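Local coordinates for protein acyl-CoA dehydrogenase (Bacillus anthracis, PDB 3OWA) that probably catalyses the FAD-dependent dehydrogenation of acyl-CoA thioesters, holding each flavin in a pocket shared by two subunits, at residues F111-G116 with K231-R236; E146-Y151 with S190-V195; K214-V219 with L244-N249. All blocks are in the same frame, centred on the assembly; numbering follows the deposited sequence.

How the contacts relate
The three contacts move outward through the chain, their centres lying about 17, 23 and 33 Å from its centre, and each reaches the same mixed sheet of the middle domain. Contact 1 is buried and sets a helix against a loop, with water molecules supplying the polar links. Contact 2, partly buried, is a parallel strand edge held by direct backbone bonds and an aspartate, and it also reaches the flavin. Contact 3, partly buried and farthest out, rests on one tyrosine ring and a single backbone bond. Contacts 1 and 2 touch through S234 OG and A191 N, a probable hydrogen bond, and contacts 2 and 3 through D194 O and K214 N.

Contact 1 of 3, residues F111-G116 with K231-R236; sequences FAITHG and KCSSTR
T114 and S233 face each other where helix 110-122 of the N-terminal helical domain meets the loop leading into strand 235-240 of the middle beta domain, an instructive junction between two parts of the acyl-CoA dehydrogenase fold. Van der Waals contact comes first. The T114 hydroxyl lies beside the S233 backbone, with OG1 3.8 Å from S233 CA. One helical position earlier, the branch methyl CG2 of I113 meets the S233 hydroxyl, at 3.6 Å from OG. S233 OG is anti to its own backbone N (chi1 179°), and this rotation turns it to I113. The third point of touch is C232, whose CB points at the helix. Its chi1 of 66° sets SG between the backbone N and the carbonyl carbon, 3.3 Å from F111 N in the first turn.

The polar contacts run through water. One molecule bonds to S233 OG and accepts from S234 N at 2.9 Å; its very close approach to T114 OG1 is doubtful. A second donates to C232 O at 2.7 Å and bonds to T114 OG1 at 2.8 Å. Through this second water the threonine hydroxyl of the helix is tied securely to the C232 carbonyl of the loop.

Other elements enclose the interface. F111 and T114 rest on L71 of helix 64-76, C232 packs on L56 and L59, and the side chains of I113 and S233 touch T188 of strand 177-188. Beyond the loop, T235 belongs to the FAD pocket, and the I113 side chain lies about 6 Å from the bound FAD. The second water, which bridges T114 OG1 and C232 O, sits at the edge of the F111 ring, in its plane.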
loop_
_atom_site.group_PDB
_atom_site.type_symbol
_atom_site.label_atom_id
_atom_site.label_comp_id
_atom_site.label_asym_id
_atom_site.label_seq_id
_atom_site.Cartn_x
_atom_site.Cartn_y
_atom_site.Cartn_z
ATOM N N PHE A 111 3.547 -11.321 18.160
ATOM C CA PHE A 111 4.196 -12.387 18.872
ATOM C C PHE A 111 5.122 -13.220 17.975
ATOM O O PHE A 111 5.993 -13.922 18.491
ATOM C CB PHE A 111 3.138 -13.278 19.581
ATOM C CG PHE A 111 3.717 -14.184 20.622
ATOM C CD1 PHE A 111 4.340 -13.654 21.760
ATOM C CD2 PHE A 111 3.652 -15.562 20.476
ATOM C CE1 PHE A 111 4.888 -14.490 22.719
ATOM C CE2 PHE A 111 4.207 -16.402 21.436
ATOM C CZ PHE A 111 4.814 -15.874 22.556
ATOM N N ALA A 112 4.904 -13.216 16.666
ATOM C CA ALA A 112 5.777 -13.970 15.725
ATOM C C ALA A 112 7.113 -13.237 15.678
ATOM O O ALA A 112 8.161 -13.844 15.445
ATOM C CB ALA A 112 5.225 -14.020 14.307
ATOM N N ILE A 113 7.054 -11.931 15.847
ATOM C CA ILE A 113 8.260 -11.122 15.842
ATOM C C ILE A 113 9.045 -11.391 17.081
ATOM O O ILE A 113 10.270 -11.605 17.009
ATOM C CB ILE A 113 7.900 -9.595 15.743
ATOM C CG1 ILE A 113 7.089 -9.324 14.456
ATOM C CG2 ILE A 113 9.168 -8.720 15.858
ATOM C CD1 ILE A 113 7.668 -9.888 13.183
ATOM N N THR A 114 8.354 -11.459 18.228
ATOM C CA THR A 114 8.969 -11.824 19.505
ATOM C C THR A 114 9.677 -13.159 19.396
ATOM O O THR A 114 10.848 -13.329 19.761
ATOM C CB THR A 114 7.854 -11.918 20.595
ATOM O OG1 THR A 114 7.293 -10.610 20.789
ATOM C CG2 THR A 114 8.376 -12.466 21.946
ATOM N N HIS A 115 8.944 -14.158 18.915
ATOM C CA HIS A 115 9.509 -15.481 18.803
ATOM C C HIS A 115 10.703 -15.489 17.815
ATOM O O HIS A 115 11.777 -16.043 18.123
ATOM C CB HIS A 115 8.420 -16.428 18.330
ATOM C CG HIS A 115 8.921 -17.779 17.947
ATOM N ND1 HIS A 115 9.253 -18.106 16.647
ATOM C CD2 HIS A 115 9.114 -18.903 18.681
ATOM C CE1 HIS A 115 9.656 -19.366 16.604
ATOM N NE2 HIS A 115 9.603 -19.864 17.828
ATOM N N GLY A 116 10.511 -14.897 16.635
ATOM C CA GLY A 116 11.558 -14.855 15.584
ATOM C C GLY A 116 12.835 -14.181 16.030
ATOM O O GLY A 116 13.924 -14.607 15.635
ATOM N N LYS A 231 2.210 -4.215 17.881
ATOM C CA LYS A 231 2.197 -3.589 19.204
ATOM C C LYS A 231 2.525 -4.520 20.346
ATOM O O LYS A 231 3.042 -4.095 21.347
ATOM C CB LYS A 231 0.826 -2.974 19.447
ATOM C CG LYS A 231 0.584 -1.715 18.553
ATOM C CD LYS A 231 -0.811 -1.161 18.830
ATOM C CE LYS A 231 -0.996 0.175 18.143
ATOM N NZ LYS A 231 -2.241 0.863 18.651
ATOM N N CYS A 232 2.270 -5.818 20.204
ATOM C CA CYS A 232 2.625 -6.700 21.274
ATOM C C CYS A 232 4.109 -7.108 21.269
ATOM O O CYS A 232 4.544 -7.757 22.203
ATOM C CB CYS A 232 1.755 -7.947 21.210
ATOM S SG CYS A 232 2.073 -8.873 19.795
ATOM N N SER A 233 4.912 -6.699 20.276
ATOM C CA SER A 233 6.350 -6.917 20.369
ATOM C C SER A 233 7.010 -5.817 21.225
ATOM O O SER A 233 6.856 -4.599 20.954
ATOM C CB SER A 233 6.936 -6.887 18.936
ATOM O OG SER A 233 8.361 -7.070 18.956
ATOM N N SER A 234 7.828 -6.193 22.209
ATOM C CA SER A 234 8.521 -5.203 23.033
ATOM C C SER A 234 9.603 -4.509 22.207
ATOM O O SER A 234 10.333 -5.197 21.477
ATOM C CB SER A 234 9.185 -5.899 24.235
ATOM O OG SER A 234 10.138 -4.946 24.811
ATOM N N THR A 235 9.727 -3.175 22.284
ATOM C CA THR A 235 10.673 -2.475 21.460
ATOM C C THR A 235 11.209 -1.303 22.261
ATOM O O THR A 235 10.446 -0.418 22.612
ATOM C CB THR A 235 9.984 -1.943 20.122
ATOM O OG1 THR A 235 9.316 -3.043 19.439
ATOM C CG2 THR A 235 11.011 -1.399 19.148
ATOM N N ARG A 236 12.482 -1.335 22.678
ATOM C CA ARG A 236 13.049 -0.271 23.507
ATOM C C ARG A 236 14.447 0.041 23.089
ATOM O O ARG A 236 15.060 -0.704 22.351
ATOM C CB ARG A 236 13.140 -0.694 24.998
ATOM C CG ARG A 236 11.832 -1.207 25.636
ATOM C CD ARG A 236 12.073 -1.498 27.098
ATOM N NE ARG A 236 10.825 -1.933 27.737
ATOM C CZ ARG A 236 10.695 -2.089 29.043
ATOM N NH1 ARG A 236 11.721 -1.793 29.871
ATOM N NH2 ARG A 236 9.523 -2.506 29.529
HETATM O O HOH W 1 8.919 -8.776 21.364
HETATM O O HOH W 2 5.312 -10.306 22.679
#

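Contact 2 of 3, residues E146-Y151 with S190-V195; sequences EKLAAY and SAFADV. With FAD (flavin-adenine dinucleotide), chain E.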
loop_
_atom_site.group_PDB
_atom_site.type_symbol
_atom_site.label_atom_id
_atom_site.label_comp_id
_atom_site.label_asym_id
_atom_site.label_seq_id
_atom_site.Cartn_x
_atom_site.Cartn_y
_atom_site.Cartn_z
ATOM N N GLU A 146 14.277 -20.576 28.914
ATOM C CA GLU A 146 14.700 -20.224 30.291
ATOM C C GLU A 146 15.421 -18.870 30.313
ATOM O O GLU A 146 15.256 -18.096 31.235
ATOM C CB GLU A 146 15.601 -21.308 30.860
ATOM C CG GLU A 146 15.597 -21.377 32.374
ATOM C CD GLU A 146 15.999 -22.766 32.868
ATOM O OE1 GLU A 146 15.517 -23.780 32.280
ATOM O OE2 GLU A 146 16.793 -22.832 33.837
ATOM N N LYS A 147 16.258 -18.638 29.310
ATOM C CA LYS A 147 16.720 -17.305 28.978
ATOM C C LYS A 147 16.043 -16.934 27.663
ATOM O O LYS A 147 15.669 -17.835 26.893
ATOM C CB LYS A 147 18.236 -17.274 28.820
ATOM C CG LYS A 147 18.983 -17.214 30.158
ATOM C CD LYS A 147 20.466 -16.969 29.959
ATOM C CE LYS A 147 21.173 -16.889 31.309
ATOM N NZ LYS A 147 22.208 -15.850 31.257
ATOM N N LEU A 148 15.874 -15.628 27.433
ATOM C CA LEU A 148 15.352 -15.099 26.176
ATOM C C LEU A 148 16.368 -14.151 25.570
ATOM O O LEU A 148 17.065 -13.429 26.278
ATOM C CB LEU A 148 14.018 -14.377 26.431
ATOM C CG LEU A 148 12.951 -15.391 26.910
ATOM C CD1 LEU A 148 11.706 -14.642 27.415
ATOM C CD2 LEU A 148 12.623 -16.461 25.822
ATOM N N ALA A 149 16.442 -14.152 24.256
ATOM C CA ALA A 149 17.475 -13.361 23.545
ATOM C C ALA A 149 16.929 -12.165 22.717
ATOM O O ALA A 149 15.745 -12.130 22.299
ATOM C CB ALA A 149 18.277 -14.310 22.634
ATOM N N ALA A 150 17.828 -11.222 22.434
ATOM C CA ALA A 150 17.540 -10.078 21.584
ATOM C C ALA A 150 18.828 -9.777 20.823
ATOM O O ALA A 150 19.931 -10.196 21.213
ATOM C CB ALA A 150 17.147 -8.878 22.433
ATOM N N TYR A 151 18.692 -9.001 19.754
ATOM C CA TYR A 151 19.808 -8.668 18.875
ATOM C C TYR A 151 19.900 -7.147 18.775
ATOM O O TYR A 151 18.919 -6.488 18.412
ATOM C CB TYR A 151 19.468 -9.232 17.511
ATOM C CG TYR A 151 20.539 -9.145 16.451
ATOM C CD1 TYR A 151 21.672 -9.963 16.509
ATOM C CD2 TYR A 151 20.395 -8.287 15.350
ATOM C CE1 TYR A 151 22.638 -9.934 15.479
ATOM C CE2 TYR A 151 21.374 -8.247 14.324
ATOM C CZ TYR A 151 22.489 -9.077 14.413
ATOM O OH TYR A 151 23.446 -9.047 13.411
ATOM N N SER A 190 13.320 -6.308 24.238
ATOM C CA SER A 190 14.056 -5.609 25.311
ATOM C C SER A 190 13.436 -5.629 26.674
ATOM O O SER A 190 14.171 -5.564 27.676
ATOM C CB SER A 190 14.276 -4.133 24.970
ATOM O OG SER A 190 15.207 -4.033 23.939
ATOM N N ALA A 191 12.117 -5.667 26.770
ATOM C CA ALA A 191 11.447 -5.693 28.086
ATOM C C ALA A 191 11.744 -6.945 28.900
ATOM O O ALA A 191 11.634 -6.928 30.134
ATOM C CB ALA A 191 9.887 -5.536 27.927
ATOM N N PHE A 192 12.010 -8.058 28.231
ATOM C CA PHE A 192 12.201 -9.278 28.953
ATOM C C PHE A 192 13.405 -10.107 28.486
ATOM O O PHE A 192 13.565 -11.248 28.958
ATOM C CB PHE A 192 10.901 -10.117 28.879
ATOM C CG PHE A 192 10.309 -10.188 27.463
ATOM C CD1 PHE A 192 10.861 -11.026 26.503
ATOM C CD2 PHE A 192 9.258 -9.363 27.095
ATOM C CE1 PHE A 192 10.354 -11.050 25.193
ATOM C CE2 PHE A 192 8.733 -9.396 25.791
ATOM C CZ PHE A 192 9.289 -10.239 24.847
ATOM N N ALA A 193 14.234 -9.617 27.550
ATOM C CA ALA A 193 15.394 -10.395 27.129
ATOM C C ALA A 193 16.424 -10.467 28.270
ATOM O O ALA A 193 16.670 -9.480 28.981
ATOM C CB ALA A 193 16.083 -9.773 25.834
ATOM N N ASP A 194 17.039 -11.633 28.412
ATOM C CA ASP A 194 18.119 -11.852 29.378
ATOM C C ASP A 194 19.465 -11.635 28.733
ATOM O O ASP A 194 20.453 -11.328 29.412
ATOM C CB ASP A 194 18.024 -13.293 29.860
ATOM C CG ASP A 194 16.722 -13.545 30.628
ATOM O OD1 ASP A 194 16.564 -12.924 31.696
ATOM O OD2 ASP A 194 15.836 -14.312 30.161
ATOM N N VAL A 195 19.510 -11.836 27.428
ATOM C CA VAL A 195 20.770 -11.843 26.706
ATOM C C VAL A 195 20.639 -10.990 25.468
ATOM O O VAL A 195 19.651 -11.139 24.704
ATOM C CB VAL A 195 21.131 -13.285 26.297
ATOM C CG1 VAL A 195 22.381 -13.291 25.384
ATOM C CG2 VAL A 195 21.376 -14.153 27.514
HETATM P PA FAD E . 17.445 4.590 7.316
HETATM O O1A FAD E . 17.653 5.968 7.891
HETATM O O2A FAD E . 18.644 3.714 7.260
HETATM O O5B FAD E . 16.776 4.673 5.888
HETATM C C5B FAD E . 15.844 5.660 5.522
HETATM C C4B FAD E . 15.499 5.556 4.043
HETATM O O4B FAD E . 16.661 5.790 3.231
HETATM C C3B FAD E . 14.973 4.165 3.703
HETATM O O3B FAD E . 13.993 4.215 2.667
HETATM C C2B FAD E . 16.204 3.513 3.127
HETATM O O2B FAD E . 15.897 2.478 2.245
HETATM C C1B FAD E . 16.850 4.665 2.401
HETATM N N9A FAD E . 18.282 4.421 2.205
HETATM C C8A FAD E . 19.236 4.214 3.167
HETATM N N7A FAD E . 20.432 4.030 2.581
HETATM C C5A FAD E . 20.267 4.144 1.251
HETATM C C6A FAD E . 21.168 4.062 0.160
HETATM N N6A FAD E . 22.486 3.925 0.351
HETATM N N1A FAD E . 20.665 4.216 -1.108
HETATM C C2A FAD E . 19.316 4.458 -1.318
HETATM N N3A FAD E . 18.436 4.575 -0.245
HETATM C C4A FAD E . 18.903 4.401 1.013
HETATM N N1 FAD E . 17.431 -3.507 14.695
HETATM C C2 FAD E . 18.133 -4.442 15.423
HETATM O O2 FAD E . 19.331 -4.554 15.279
HETATM N N3 FAD E . 17.515 -5.279 16.331
HETATM C C4 FAD E . 16.179 -5.197 16.563
HETATM O O4 FAD E . 15.677 -5.986 17.379
HETATM C C4X FAD E . 15.446 -4.259 15.827
HETATM N N5 FAD E . 14.093 -4.131 16.067
HETATM C C5X FAD E . 13.358 -3.164 15.397
HETATM C C6 FAD E . 11.989 -3.062 15.667
HETATM C C7 FAD E . 11.244 -2.078 15.026
HETATM C C7M FAD E . 9.766 -1.952 15.328
HETATM C C8 FAD E . 11.900 -1.217 14.117
HETATM C C8M FAD E . 11.197 -0.137 13.360
HETATM C C9 FAD E . 13.250 -1.360 13.818
HETATM C C9A FAD E . 13.997 -2.322 14.454
HETATM N N10 FAD E . 15.344 -2.471 14.161
HETATM C C10 FAD E . 16.076 -3.403 14.886
HETATM C "C1'" FAD E . 16.060 -1.517 13.215
HETATM C "C2'" FAD E . 15.590 -1.601 11.759
HETATM O "O2'" FAD E . 15.655 -2.868 11.144
HETATM C "C3'" FAD E . 16.003 -0.230 10.897
HETATM O "O3'" FAD E . 14.836 0.512 10.964
HETATM C "C4'" FAD E . 16.378 -0.432 9.645
HETATM O "O4'" FAD E . 17.492 -1.322 9.705
HETATM C "C5'" FAD E . 16.583 0.749 8.696
HETATM O "O5'" FAD E . 17.151 1.797 9.437
HETATM P P FAD E . 16.491 3.224 9.603
HETATM O O1P FAD E . 15.111 2.980 10.173
HETATM O O2P FAD E . 17.378 4.086 10.455
HETATM O O3P FAD E . 16.275 3.813 8.138
HETATM O O HOH W 3 13.449 -15.286 31.113
HETATM O O HOH W 4 21.324 -13.619 31.821
#
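A149 and V195 form a parallel beta bridge, their CA atoms 4.8 Å apart, where strand 149-152 begins to run beside strand 195-202. A150 N donates to V195 O at 2.9 Å, nearly along the C=O axis, and A149 CA adds a CH-O contact to the same oxygen. On the incoming side L148 O takes two N-H groups: D194 N at 2.8 Å, tilted 26° from the carbonyl plane, and V195 N at 3.1 Å.

D194 then returns a bond with its side chain. Its chi1 of -64° places CG beside the backbone N, anti to the carbonyl carbon, and the turn of the carboxylate about the CB-CG bond brings OD2 to L148 N, which it accepts at 3.0 Å through its anti lone pair. L148 is thus gripped at both its N-H and its C=O by one residue. The apolar contacts lie around this core. L148 CD1 meets ring atom CD1 of F192 at 3.8 Å, A150 CB meets A193 CB at 3.7 Å, and the K147 chain crosses V195 at about a right angle, CD against CG2.

Helix 64-76 covers the leucine and the phenylalanine through L71, while H118 of helix 110-122 accepts from A149 N. At the far end FAD N3, in the pyrimidine part of the isoalloxazine, donates to Y151 O at 2.8 Å. The chemistry implies that the strand held by this pairing also offers a main-chain carbonyl to the flavin, while the D194 carboxylate, facing the L148 N-H and with a nearby water as a possible second donor, is probably kept anionic.

Contact 3 of 3, residues K214-V219 with L244-N249; sequences KDYAGV and LVPKEN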
loop_
_atom_site.group_PDB
_atom_site.type_symbol
_atom_site.label_atom_id
_atom_site.label_comp_id
_atom_site.label_asym_id
_atom_site.label_seq_id
_atom_site.Cartn_x
_atom_site.Cartn_y
_atom_site.Cartn_z
ATOM N N LYS A 214 21.547 -8.884 30.430
ATOM C CA LYS A 214 20.745 -7.802 31.012
ATOM C C LYS A 214 21.221 -7.413 32.415
ATOM O O LYS A 214 21.289 -6.222 32.750
ATOM C CB LYS A 214 19.252 -8.191 31.026
ATOM C CG LYS A 214 18.306 -7.094 31.508
ATOM C CD LYS A 214 18.520 -5.762 30.764
ATOM C CE LYS A 214 17.270 -4.885 30.824
ATOM N NZ LYS A 214 16.931 -4.245 32.148
ATOM N N ASP A 215 21.603 -8.418 33.202
ATOM C CA ASP A 215 22.051 -8.210 34.583
ATOM C C ASP A 215 23.486 -7.680 34.773
ATOM O O ASP A 215 23.874 -7.358 35.908
ATOM C CB ASP A 215 21.827 -9.500 35.391
ATOM C CG ASP A 215 20.354 -9.707 35.744
ATOM O OD1 ASP A 215 19.978 -10.851 36.084
ATOM O OD2 ASP A 215 19.563 -8.721 35.670
ATOM N N TYR A 216 24.235 -7.492 33.684
ATOM C CA TYR A 216 25.583 -6.897 33.815
ATOM C C TYR A 216 25.441 -5.442 34.282
ATOM O O TYR A 216 24.450 -4.773 33.976
ATOM C CB TYR A 216 26.360 -6.917 32.478
ATOM C CG TYR A 216 26.832 -8.310 32.024
ATOM C CD1 TYR A 216 26.857 -9.383 32.916
ATOM C CD2 TYR A 216 27.310 -8.522 30.712
ATOM C CE1 TYR A 216 27.319 -10.657 32.528
ATOM C CE2 TYR A 216 27.767 -9.798 30.306
ATOM C CZ TYR A 216 27.738 -10.864 31.215
ATOM O OH TYR A 216 28.194 -12.122 30.852
ATOM N N ALA A 217 26.416 -4.987 35.040
ATOM C CA ALA A 217 26.441 -3.608 35.512
ATOM C C ALA A 217 26.383 -2.664 34.317
ATOM O O ALA A 217 27.013 -2.949 33.288
ATOM C CB ALA A 217 27.731 -3.356 36.305
ATOM N N GLY A 218 25.611 -1.577 34.458
ATOM C CA GLY A 218 25.592 -0.458 33.507
ATOM C C GLY A 218 24.633 -0.699 32.343
ATOM O O GLY A 218 24.693 0.015 31.347
ATOM N N VAL A 219 23.797 -1.738 32.424
ATOM C CA VAL A 219 22.837 -2.057 31.353
ATOM C C VAL A 219 21.417 -1.662 31.758
ATOM O O VAL A 219 20.951 -2.038 32.854
ATOM C CB VAL A 219 22.837 -3.562 30.991
ATOM C CG1 VAL A 219 21.850 -3.848 29.856
ATOM C CG2 VAL A 219 24.246 -3.998 30.543
ATOM N N LEU A 244 29.500 -3.533 31.736
ATOM C CA LEU A 244 30.713 -4.347 31.968
ATOM C C LEU A 244 30.495 -5.712 31.422
ATOM O O LEU A 244 29.645 -6.420 31.892
ATOM C CB LEU A 244 31.034 -4.501 33.463
ATOM C CG LEU A 244 31.561 -3.294 34.214
ATOM C CD1 LEU A 244 32.087 -3.728 35.596
ATOM C CD2 LEU A 244 32.664 -2.601 33.422
ATOM N N VAL A 245 31.270 -6.070 30.423
ATOM C CA VAL A 245 31.082 -7.324 29.714
ATOM C C VAL A 245 32.362 -8.157 29.828
ATOM O O VAL A 245 33.409 -7.700 29.410
ATOM C CB VAL A 245 30.822 -7.049 28.225
ATOM C CG1 VAL A 245 30.635 -8.390 27.471
ATOM C CG2 VAL A 245 29.596 -6.063 28.035
ATOM N N PRO A 246 32.283 -9.374 30.386
ATOM C CA PRO A 246 33.502 -10.193 30.502
ATOM C C PRO A 246 34.199 -10.341 29.166
ATOM O O PRO A 246 33.543 -10.497 28.144
ATOM C CB PRO A 246 32.963 -11.552 30.939
ATOM C CG PRO A 246 31.751 -11.219 31.722
ATOM C CD PRO A 246 31.125 -10.059 30.969
ATOM N N LYS A 247 35.526 -10.301 29.197
ATOM C CA LYS A 247 36.360 -10.412 28.007
ATOM C C LYS A 247 35.985 -11.642 27.162
ATOM O O LYS A 247 36.020 -11.597 25.945
ATOM C CB LYS A 247 37.833 -10.472 28.467
ATOM C CG LYS A 247 38.843 -10.540 27.386
ATOM C CD LYS A 247 40.233 -10.786 27.970
ATOM C CE LYS A 247 40.374 -12.182 28.558
ATOM N NZ LYS A 247 41.816 -12.454 28.744
ATOM N N GLU A 248 35.620 -12.734 27.825
ATOM C CA GLU A 248 35.285 -13.983 27.160
ATOM C C GLU A 248 33.889 -13.967 26.487
ATOM O O GLU A 248 33.505 -14.940 25.805
ATOM C CB GLU A 248 35.377 -15.157 28.152
ATOM C CG GLU A 248 34.385 -15.094 29.331
ATOM C CD GLU A 248 34.967 -14.470 30.634
ATOM O OE1 GLU A 248 36.000 -13.715 30.589
ATOM O OE2 GLU A 248 34.344 -14.735 31.709
ATOM N N ASN A 249 33.142 -12.879 26.683
ATOM C CA ASN A 249 31.872 -12.695 25.985
ATOM C C ASN A 249 31.995 -12.035 24.637
ATOM O O ASN A 249 30.980 -11.861 23.944
ATOM C CB ASN A 249 30.868 -11.972 26.866
ATOM C CG ASN A 249 30.207 -12.899 27.822
ATOM O OD1 ASN A 249 30.858 -13.768 28.391
ATOM N ND2 ASN A 249 28.914 -12.735 28.020
#
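Y216 reaches L244, P246 and N249 because its CG lies anti to the carbonyl carbon (chi1 -71°), which sends the ring out from the loop, and a chi2 of -16° sets the rotation of that ring. N249 answers with a similar first rotation, and the two side chains meet tip to tip.

Along its length the tyrosine serves three neighbours in turn. Near the root, L244 O lies 3.4 Å from CD2 and equally close to CB and CG. Toward the hydroxyl end, P246 CD approaches obliquely, 3.4 Å from CE2 and 3.5 Å from CZ, and V245 CG1 adds a looser apolar contact to CE2. At the tip, OH is 3.0 Å from N249 ND2, which lies in the plane of the ring, at its edge. The strongest polar partner of that amide nitrogen is I211 O, and it is also hydrogen-bonded to Y138 OH.

The backbone supplies one direct link, L244 N to A217 O at 3.0 Å. A217 and G218 are the inner residues of a type II beta turn from Y216 to V219, whose closing bond, V219 N to Y216 O, is weak. G218 takes the positive phi of 86° that this turn places at its third position. A217 CB also leans on L244 CG, 4.4 Å away. On the other side, N249 N donates to P246 O at 2.8 Å in the short 3-10 segment after strand 243-246.

The contact thus joins the loop between strands 206-213 and 219-221 to strand 243-246 and its 3-10 end in the middle domain. Its chemistry implies cohesion that comes chiefly from an aromatic ring met obliquely by a proline and a carbonyl, with one amide-carbonyl bond joining the turn to the strand.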